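Local atomic coordinates of putative phosphoenolpyruvate-dependent sugar phosphotransferase system (PTS) permease (Klebsiella pneumoniae subsp. pneumoniae, PDB entry 3MTQ), a protein that probably serves as the fructose- or mannose-type IIA component of a phosphoenolpyruvate-dependent sugar phosphotransferase system, passing on phosphoryl groups during sugar uptake. Residues 35-38 against 39-43; 85-89 against 90-94; 143-146 against 147-150; 45-48 against 49-52. All blocks are in the same frame, centred on the assembly; numbering follows the deposited sequence.

Contact 1 (35-38 against 39-43); sequences GLLN and SVELI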
loop_
_atom_site.group_PDB
_atom_site.type_symbol
_atom_site.label_atom_id
_atom_site.label_comp_id
_atom_site.label_asym_id
_atom_site.label_seq_id
_atom_site.Cartn_x
_atom_site.Cartn_y
_atom_site.Cartn_z
ATOM N N GLY A 35 1.483 -0.200 9.829
ATOM C CA GLY A 35 1.466 -1.552 9.293
ATOM C C GLY A 35 2.459 -1.729 8.127
ATOM O O GLY A 35 3.159 -2.733 8.068
ATOM N N LEU A 36 2.517 -0.728 7.231
ATOM C CA LEU A 36 3.461 -0.737 6.103
ATOM C C LEU A 36 4.925 -0.684 6.576
ATOM O O LEU A 36 5.774 -1.416 6.086
ATOM C CB LEU A 36 3.199 0.433 5.125
ATOM C CG LEU A 36 4.076 0.438 3.860
ATOM C CD1 LEU A 36 3.907 -0.852 3.123
ATOM C CD2 LEU A 36 3.657 1.598 3.002
ATOM N N LEU A 37 5.209 0.180 7.543
ATOM C CA LEU A 37 6.547 0.231 8.157
ATOM C C LEU A 37 6.913 -1.136 8.750
ATOM O O LEU A 37 8.038 -1.542 8.702
ATOM C CB LEU A 37 6.625 1.343 9.204
ATOM C CG LEU A 37 7.984 1.486 9.900
ATOM C CD1 LEU A 37 9.044 1.804 8.872
ATOM C CD2 LEU A 37 7.892 2.582 10.982
ATOM N N ASN A 38 5.939 -1.825 9.319
ATOM C CA ASN A 38 6.151 -3.192 9.822
ATOM C C ASN A 38 6.637 -4.139 8.726
ATOM O O ASN A 38 7.631 -4.851 8.898
ATOM C CB ASN A 38 4.894 -3.693 10.519
ATOM C CG ASN A 38 5.093 -5.002 11.206
ATOM O OD1 ASN A 38 4.247 -5.899 11.103
ATOM N ND2 ASN A 38 6.210 -5.136 11.926
ATOM N N SER A 39 5.980 -4.103 7.572
ATOM C CA SER A 39 6.378 -4.894 6.416
ATOM C C SER A 39 7.822 -4.628 5.999
ATOM O O SER A 39 8.601 -5.571 5.773
ATOM C CB SER A 39 5.444 -4.618 5.249
ATOM O OG SER A 39 4.145 -5.106 5.514
ATOM N N VAL A 40 8.132 -3.349 5.879
ATOM C CA VAL A 40 9.417 -2.852 5.412
ATOM C C VAL A 40 10.501 -3.345 6.348
ATOM O O VAL A 40 11.564 -3.758 5.937
ATOM C CB VAL A 40 9.410 -1.309 5.360
ATOM C CG1 VAL A 40 10.848 -0.722 5.149
ATOM C CG2 VAL A 40 8.367 -0.771 4.331
ATOM N N GLU A 41 10.215 -3.284 7.644
ATOM C CA GLU A 41 11.211 -3.637 8.642
ATOM C C GLU A 41 11.436 -5.126 8.782
ATOM O O GLU A 41 12.527 -5.554 9.109
ATOM C CB GLU A 41 10.838 -3.027 9.965
ATOM C CG GLU A 41 10.962 -1.510 9.960
ATOM C CD GLU A 41 10.785 -0.926 11.357
ATOM O OE1 GLU A 41 10.070 -1.562 12.162
ATOM O OE2 GLU A 41 11.377 0.157 11.631
ATOM N N LEU A 42 10.411 -5.913 8.521
ATOM C CA LEU A 42 10.551 -7.361 8.422
ATOM C C LEU A 42 11.412 -7.726 7.231
ATOM O O LEU A 42 12.081 -8.764 7.226
ATOM C CB LEU A 42 9.176 -8.032 8.287
ATOM C CG LEU A 42 8.310 -7.929 9.543
ATOM C CD1 LEU A 42 6.870 -8.366 9.262
ATOM C CD2 LEU A 42 8.942 -8.766 10.616
ATOM N N ILE A 43 11.397 -6.885 6.216
ATOM C CA ILE A 43 12.199 -7.204 5.035
ATOM C C ILE A 43 13.605 -6.612 5.088
ATOM O O ILE A 43 14.553 -7.328 4.802
ATOM C CB ILE A 43 11.506 -6.810 3.691
ATOM C CG1 ILE A 43 10.233 -7.646 3.458
ATOM C CG2 ILE A 43 12.507 -7.026 2.560
ATOM C CD1 ILE A 43 9.178 -7.007 2.505
HETATM O O HOH W 1 8.647 -3.476 12.871
#

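Contact 2 (85-89 against 90-94); sequences DIFAG and SVNNE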
loop_
_atom_site.group_PDB
_atom_site.type_symbol
_atom_site.label_atom_id
_atom_site.label_comp_id
_atom_site.label_asym_id
_atom_site.label_seq_id
_atom_site.Cartn_x
_atom_site.Cartn_y
_atom_site.Cartn_z
ATOM N N ASP A 85 -1.147 7.849 1.840
ATOM C CA ASP A 85 -1.977 6.723 1.371
ATOM C C ASP A 85 -2.665 6.968 0.025
ATOM O O ASP A 85 -2.694 6.088 -0.853
ATOM C CB ASP A 85 -3.042 6.306 2.401
ATOM C CG ASP A 85 -3.974 7.443 2.872
ATOM O OD1 ASP A 85 -3.849 8.635 2.519
ATOM O OD2 ASP A 85 -4.782 7.117 3.799
ATOM N N ILE A 86 -3.264 8.143 -0.126
ATOM C CA ILE A 86 -4.032 8.359 -1.375
ATOM C C ILE A 86 -4.155 9.796 -1.784
ATOM O O ILE A 86 -4.437 10.693 -1.007
ATOM C CB ILE A 86 -5.454 7.678 -1.279
ATOM C CG1 ILE A 86 -6.231 7.737 -2.572
ATOM C CG2 ILE A 86 -6.319 8.306 -0.161
ATOM C CD1 ILE A 86 -7.449 6.783 -2.600
ATOM N N PHE A 87 -3.990 10.006 -3.102
ATOM C CA PHE A 87 -4.136 11.290 -3.687
ATOM C C PHE A 87 -5.596 11.798 -3.565
ATOM O O PHE A 87 -6.564 11.040 -3.774
ATOM C CB PHE A 87 -3.685 11.244 -5.188
ATOM C CG PHE A 87 -3.682 12.616 -5.856
ATOM C CD1 PHE A 87 -2.593 13.469 -5.735
ATOM C CD2 PHE A 87 -4.802 13.060 -6.566
ATOM C CE1 PHE A 87 -2.603 14.755 -6.336
ATOM C CE2 PHE A 87 -4.827 14.337 -7.171
ATOM C CZ PHE A 87 -3.727 15.187 -7.036
ATOM N N ALA A 88 -5.756 13.070 -3.224
ATOM C CA ALA A 88 -7.105 13.706 -3.122
ATOM C C ALA A 88 -7.809 13.382 -1.798
ATOM O O ALA A 88 -8.846 13.987 -1.463
ATOM C CB ALA A 88 -7.997 13.326 -4.268
ATOM N N GLY A 89 -7.279 12.412 -1.072
ATOM C CA GLY A 89 -7.697 12.202 0.301
ATOM C C GLY A 89 -7.234 13.333 1.193
ATOM O O GLY A 89 -6.313 14.081 0.846
ATOM N N SER A 90 -7.814 13.409 2.394
ATOM C CA SER A 90 -7.518 14.491 3.324
ATOM C C SER A 90 -6.091 14.509 3.848
ATOM O O SER A 90 -5.557 15.584 4.121
ATOM C CB SER A 90 -8.482 14.517 4.510
ATOM O OG SER A 90 -9.754 15.020 4.128
ATOM N N VAL A 91 -5.483 13.349 4.023
ATOM C CA VAL A 91 -4.098 13.314 4.451
ATOM C C VAL A 91 -3.176 13.884 3.382
ATOM O O VAL A 91 -2.379 14.773 3.672
ATOM C CB VAL A 91 -3.681 11.919 4.853
ATOM C CG1 VAL A 91 -2.207 11.905 5.229
ATOM C CG2 VAL A 91 -4.566 11.400 6.015
ATOM N N ASN A 92 -3.331 13.459 2.119
ATOM C CA ASN A 92 -2.482 14.052 1.099
ATOM C C ASN A 92 -2.704 15.555 1.052
ATOM O O ASN A 92 -1.758 16.338 0.958
ATOM C CB ASN A 92 -2.734 13.474 -0.288
ATOM C CG ASN A 92 -1.626 13.834 -1.277
ATOM O OD1 ASN A 92 -0.511 13.333 -1.174
ATOM N ND2 ASN A 92 -1.934 14.700 -2.260
ATOM N N ASN A 93 -3.961 15.953 1.096
ATOM C CA ASN A 93 -4.344 17.370 1.010
ATOM C C ASN A 93 -3.576 18.229 2.019
ATOM O O ASN A 93 -3.077 19.287 1.713
ATOM C CB ASN A 93 -5.873 17.580 1.197
ATOM C CG ASN A 93 -6.737 16.971 0.062
ATOM O OD1 ASN A 93 -6.262 16.694 -1.036
ATOM N ND2 ASN A 93 -8.024 16.769 0.346
ATOM N N GLU A 94 -3.488 17.771 3.264
ATOM C CA GLU A 94 -2.813 18.546 4.252
ATOM C C GLU A 94 -1.319 18.771 3.964
ATOM O O GLU A 94 -0.742 19.728 4.472
ATOM C CB GLU A 94 -3.005 17.870 5.628
ATOM C CG GLU A 94 -4.383 17.960 6.125
ATOM C CD GLU A 94 -4.776 19.399 6.444
ATOM O OE1 GLU A 94 -3.942 20.165 6.999
ATOM O OE2 GLU A 94 -5.910 19.761 6.113
HETATM O O HOH W 2 -4.981 10.964 1.598
HETATM O O HOH W 3 -4.513 15.700 -2.699
HETATM O O HOH W 4 -9.973 16.393 -2.108
#

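Contact 3 (143-146 against 147-150); sequences QYCN and QTIA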
loop_
_atom_site.group_PDB
_atom_site.type_symbol
_atom_site.label_atom_id
_atom_site.label_comp_id
_atom_site.label_asym_id
_atom_site.label_seq_id
_atom_site.Cartn_x
_atom_site.Cartn_y
_atom_site.Cartn_z
ATOM N N GLN A 143 0.322 -5.578 -10.076
ATOM C CA GLN A 143 -0.076 -6.361 -11.256
ATOM C C GLN A 143 -1.147 -7.373 -10.957
ATOM O O GLN A 143 -1.365 -7.729 -9.786
ATOM C CB GLN A 143 1.153 -7.067 -11.835
ATOM C CG GLN A 143 1.769 -8.137 -10.935
ATOM C CD GLN A 143 3.139 -8.541 -11.345
ATOM O OE1 GLN A 143 4.143 -7.901 -10.973
ATOM N NE2 GLN A 143 3.217 -9.599 -12.122
ATOM N N TYR A 144 -1.796 -7.831 -12.021
ATOM C CA TYR A 144 -2.801 -8.873 -11.956
ATOM C C TYR A 144 -2.065 -10.208 -12.217
ATOM O O TYR A 144 -1.764 -10.569 -13.341
ATOM C CB TYR A 144 -3.901 -8.640 -12.982
ATOM C CG TYR A 144 -5.101 -9.577 -12.964
ATOM C CD1 TYR A 144 -5.434 -10.413 -11.857
ATOM C CD2 TYR A 144 -5.971 -9.572 -14.019
ATOM C CE1 TYR A 144 -6.554 -11.218 -11.903
ATOM C CE2 TYR A 144 -7.060 -10.374 -14.062
ATOM C CZ TYR A 144 -7.389 -11.172 -13.011
ATOM O OH TYR A 144 -8.530 -11.906 -13.158
ATOM N N CYS A 145 -1.753 -10.949 -11.173
ATOM C CA CYS A 145 -0.936 -12.143 -11.361
ATOM C C CYS A 145 -1.493 -13.255 -12.289
ATOM O O CYS A 145 -0.683 -14.025 -12.837
ATOM C CB CYS A 145 -0.523 -12.746 -9.996
ATOM S SG CYS A 145 0.593 -11.680 -9.145
ATOM N N ASN A 146 -2.826 -13.359 -12.439
ATOM C CA ASN A 146 -3.429 -14.411 -13.231
ATOM C C ASN A 146 -2.974 -14.156 -14.662
ATOM O O ASN A 146 -2.891 -15.088 -15.453
ATOM C CB ASN A 146 -4.956 -14.378 -13.239
ATOM C CG ASN A 146 -5.540 -14.707 -11.894
ATOM O OD1 ASN A 146 -5.150 -14.094 -10.922
ATOM N ND2 ASN A 146 -6.473 -15.667 -11.849
ATOM N N GLN A 147 -2.649 -12.919 -14.941
ATOM C CA GLN A 147 -2.294 -12.552 -16.364
ATOM C C GLN A 147 -0.767 -12.533 -16.524
ATOM O O GLN A 147 -0.216 -13.116 -17.487
ATOM C CB GLN A 147 -2.889 -11.214 -16.717
ATOM C CG GLN A 147 -4.390 -11.240 -16.785
ATOM C CD GLN A 147 -5.016 -10.012 -17.431
ATOM O OE1 GLN A 147 -4.409 -8.954 -17.504
ATOM N NE2 GLN A 147 -6.269 -10.131 -17.807
ATOM N N THR A 148 -0.070 -11.932 -15.562
ATOM C CA THR A 148 1.400 -11.830 -15.646
ATOM C C THR A 148 2.116 -13.183 -15.474
ATOM O O THR A 148 3.084 -13.462 -16.187
ATOM C CB THR A 148 1.999 -10.813 -14.659
ATOM O OG1 THR A 148 1.611 -11.146 -13.300
ATOM C CG2 THR A 148 1.567 -9.392 -14.987
ATOM N N ILE A 149 1.690 -13.988 -14.492
ATOM C CA ILE A 149 2.278 -15.298 -14.302
ATOM C C ILE A 149 1.974 -16.220 -15.478
ATOM O O ILE A 149 2.889 -16.883 -15.967
ATOM C CB ILE A 149 1.935 -15.912 -12.923
ATOM C CG1 ILE A 149 2.611 -15.025 -11.879
ATOM C CG2 ILE A 149 2.370 -17.406 -12.876
ATOM C CD1 ILE A 149 2.625 -15.555 -10.442
ATOM N N ALA A 150 0.723 -16.211 -15.951
ATOM C CA ALA A 150 0.312 -16.934 -17.160
ATOM C C ALA A 150 1.200 -16.646 -18.382
ATOM O O ALA A 150 1.575 -17.577 -19.127
ATOM C CB ALA A 150 -1.134 -16.608 -17.517
#

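Contact 4 (45-48 against 49-52); sequences GKQP and DIHT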
loop_
_atom_site.group_PDB
_atom_site.type_symbol
_atom_site.label_atom_id
_atom_site.label_comp_id
_atom_site.label_asym_id
_atom_site.label_seq_id
_atom_site.Cartn_x
_atom_site.Cartn_y
_atom_site.Cartn_z
ATOM N N GLY A 45 15.018 -4.686 7.780
ATOM C CA GLY A 45 15.403 -4.287 9.142
ATOM C C GLY A 45 14.829 -2.927 9.609
ATOM O O GLY A 45 14.273 -2.163 8.825
ATOM N N LYS A 46 15.019 -2.614 10.893
ATOM C CA LYS A 46 14.489 -1.382 11.492
ATOM C C LYS A 46 14.862 -0.106 10.728
ATOM O O LYS A 46 15.960 0.029 10.220
ATOM C CB LYS A 46 14.882 -1.267 12.987
ATOM C CG LYS A 46 13.820 -1.860 13.945
ATOM C CD LYS A 46 14.420 -2.602 15.150
ATOM C CE LYS A 46 13.329 -3.342 16.004
ATOM N NZ LYS A 46 13.807 -4.675 16.596
ATOM N N GLN A 47 13.906 0.812 10.656
ATOM C CA GLN A 47 14.050 2.007 9.864
ATOM C C GLN A 47 13.952 3.269 10.715
ATOM O O GLN A 47 12.912 3.903 10.797
ATOM C CB GLN A 47 13.020 2.011 8.730
ATOM C CG GLN A 47 13.180 0.845 7.730
ATOM C CD GLN A 47 14.478 0.920 6.933
ATOM O OE1 GLN A 47 14.947 2.011 6.593
ATOM N NE2 GLN A 47 15.086 -0.255 6.647
ATOM N N PRO A 48 15.086 3.680 11.287
ATOM C CA PRO A 48 15.123 4.825 12.176
ATOM C C PRO A 48 14.695 6.149 11.520
ATOM O O PRO A 48 14.199 7.024 12.215
ATOM C CB PRO A 48 16.590 4.885 12.621
ATOM C CG PRO A 48 17.350 4.146 11.655
ATOM C CD PRO A 48 16.432 3.136 11.022
ATOM N N ASP A 49 14.845 6.280 10.194
ATOM C CA ASP A 49 14.483 7.517 9.521
ATOM C C ASP A 49 13.140 7.538 8.797
ATOM O O ASP A 49 12.862 8.475 8.016
ATOM C CB ASP A 49 15.610 7.912 8.574
ATOM C CG ASP A 49 16.907 8.150 9.325
ATOM O OD1 ASP A 49 16.849 8.924 10.311
ATOM O OD2 ASP A 49 17.931 7.512 8.984
ATOM N N ILE A 50 12.293 6.545 9.075
ATOM C CA ILE A 50 10.905 6.566 8.613
ATOM C C ILE A 50 10.039 6.930 9.792
ATOM O O ILE A 50 10.103 6.276 10.833
ATOM C CB ILE A 50 10.461 5.233 8.028
ATOM C CG1 ILE A 50 11.332 4.857 6.792
ATOM C CG2 ILE A 50 8.963 5.297 7.679
ATOM C CD1 ILE A 50 11.033 3.467 6.191
ATOM N N HIS A 51 9.248 7.975 9.637
ATOM C CA HIS A 51 8.332 8.438 10.661
ATOM C C HIS A 51 6.959 8.200 10.148
ATOM O O HIS A 51 6.713 8.224 8.939
ATOM C CB HIS A 51 8.591 9.908 10.969
ATOM C CG HIS A 51 10.023 10.167 11.290
ATOM N ND1 HIS A 51 10.511 10.146 12.582
ATOM C CD2 HIS A 51 11.098 10.326 10.484
ATOM C CE1 HIS A 51 11.820 10.321 12.555
ATOM N NE2 HIS A 51 12.200 10.427 11.294
ATOM N N THR A 52 6.030 7.929 11.039
ATOM C CA THR A 52 4.672 7.670 10.570
ATOM C C THR A 52 3.694 8.701 11.118
ATOM O O THR A 52 3.769 9.122 12.299
ATOM C CB THR A 52 4.181 6.294 10.925
ATOM O OG1 THR A 52 4.142 6.166 12.372
ATOM C CG2 THR A 52 5.000 5.187 10.246
HETATM O O HOH W 5 15.481 4.595 8.054
HETATM O O HOH W 6 10.742 4.241 12.806
#

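Contact 1 (35-38 against 39-43)
Glu41 lies over the carbonyl of Leu37, one turn earlier on helix 32-44. Its CB is 3.4 Å from Leu37 O. With CG beside the backbone N (chi1 -69°), the next atom comes closer still, and Glu41 CG is 3.2 Å from Leu37 O. From there the chain runs out extended past the leucine branch. The carboxylate carbon lies near Leu37 CG, and Glu41 OE2 passes 4.0 Å from Leu37 CD1. At the tip the two oxygens part. OE2 accepts a hydrogen bond from the backbone N of Gln47, in the loop that follows the helix. A water donates to OE1 and accepts from Asn38 ND2 at 3.1 Å. The backbone below is regular: Glu41 N bonds to Leu37 O at 3.0 Å, and Leu42 N to Asn38 O at 3.0 Å. Leu42 rests its CG on that same Asn38 carbonyl, 3.2 Å from the oxygen. Asn38 OD1 and Ser39 OG are taken by the second subunit, by Ser31 N and His29 O respectively. On another side of the helix Val40 packs against helix 112-120. The helix is the crossover of a beta-alpha-beta unit. Both carboxylate oxygens of Glu41 thus have a donor, which would help to hold its probable negative charge beside an apolar neighbour.

Contact 2 (85-89 against 90-94)
Asn93 folds back over Gly89. Its backbone N bonds to Gly89 O at 3.0 Å, with the donor in the carbonyl plane and an N-H...O angle of 163°. The side chain follows: with CG beside its backbone N (chi1 -66°), Asn93 CG lies 3.0 Å from Gly89 O. That places Asn93 ND2 within weak hydrogen-bonding range of Ala88 O, at 3.4 Å. A water bridges the same two atoms. Asn92 faces the other limb of the loop. Its CB touches Ile86 O at 3.3 Å, and its ND2 comes within 3.7 Å of Phe87 CD1, the amide and ring planes being 48° apart. A second water accepts from Asn92 ND2 and Ala88 N and donates to Asn93 OD1. It sits over the centre of one face of the Phe87 ring.

Ile86 to Gly89 form a type II turn that leads from strand 79-84 into helix 90-96. Ala88 takes the third position with a positive phi, and Gly89 is the N-cap. A third water links turn and helix. It donates to Asp85 OD1 and Ile86 O, both at 2.7 Å, and accepts from Asn92 N at 3.0 Å. Further out, Thr84 OG1 bonds to Asn92 OD1 and so fixes the rotation of that amide. Asp85 OD2 bonds to His29 ND1 at the end of strand 22-29. In mannose-type IIA proteins a histidine at the end of the first strand carries the phosphoryl group, and the place of His29 is consistent with that role.

Contact 3 (143-146 against 147-150)
This is a helix start near the C terminus, where the short strand 143-144 turns into helix 145-152 on an arm that reaches the second subunit. Tyr144 is the N-cap residue, and its carbonyl accepts from the amides of the third and fourth helix residues. Thr148 N bonds to Tyr144 O at 3.1 Å, almost straight (170°) and in the carbonyl plane. Gln147 N bonds to the same oxygen at 3.0 Å, but from above that plane. Thr148 OG1, held between its backbone N and carbonyl carbon (chi1 57°), adds a weak third bond to Tyr144 O at 3.4 Å. One residue on, Ile149 N bonds to Cys145 O at 2.9 Å. Gln147 also crosses the Tyr144 ring at a slant. Its CG and CD both lie 3.6 Å from Tyr144 CD2, with amide and ring planes 41° apart. Cys145 CB and Ile149 CD1 make a looser apolar touch at 4.2 Å.

Gln143 and Tyr144 pair antiparallel with a strand of the second subunit, so the sheet continues across the interface. Tyr144 OH bonds to His105 ND1 of that subunit. The Asn146 amide uses both ends, on Phe104 O and Leu106 N of the second subunit. One carbonyl thus serves two helix amides and, weakly, a hydroxyl, while the Tyr144 hydroxyl and the Asn146 amide bond to the second subunit.

Contact 4 (45-48 against 49-52)
Gln47 lays the aliphatic part of its side chain against the tip of Ile50. Ile50 CD1 is 3.5 Å from Gln47 CB and 3.7 Å from Gln47 CG. The glutamine chain bends at its second torsion (chi2 -66°), which carries the amide back over the preceding loop. There Gln47 NE2 donates to Gly45 O at 3.0 Å, coming from above the carbonyl plane. The other end of the amide faces forward: a water donates to Gln47 OE1 and accepts from Asp49 N at 2.8 Å. The backbone here is a type I turn from Gln47 to Ile50, with Pro48 and Asp49 at its corners. Ile50 N bonds to Gln47 O at 3.2 Å, nearly straight at the hydrogen (169°) but well above the carbonyl plane. A second water donates to Gln47 O and to Ile50 O, at 3.0 and 2.9 Å.

The turn joins helix 32-44 to strand 50-55, an outermost strand of this chain's parallel sheet. Gly45, just after the helix, breaks its path with a positive phi. Ile50 continues into the core against Tyr24 and Phe26 of strand 22-29. Asp49 makes a salt bridge to Lys21, and the His51 ring meets Phe74 edge-to-face. Gln47 therefore splits its work: its carbons shield an isoleucine at the edge of the core, and its amide ties both limbs of the loop together, one directly and one through water.

In the fold
All four contacts are local, and none crosses or encloses another. From the N terminus, contact 1 comes first, within helix 32-44. Contact 4 follows where that helix turns into strand 50-55, and the two touch, with centres about 9 Å apart. Both belong to the crossover from strand 22-29 to its neighbour in the sheet. Contact 2 comes next, leading from strand 79-84 into helix 90-96, on the opposite side of the chain's centre from contact 4. Contact 3 closes the series on the C-terminal arm, its centre 25 to 32 Å from the other three. Contacts 1, 2 and 3 all touch the second subunit, whereas contact 4 does not.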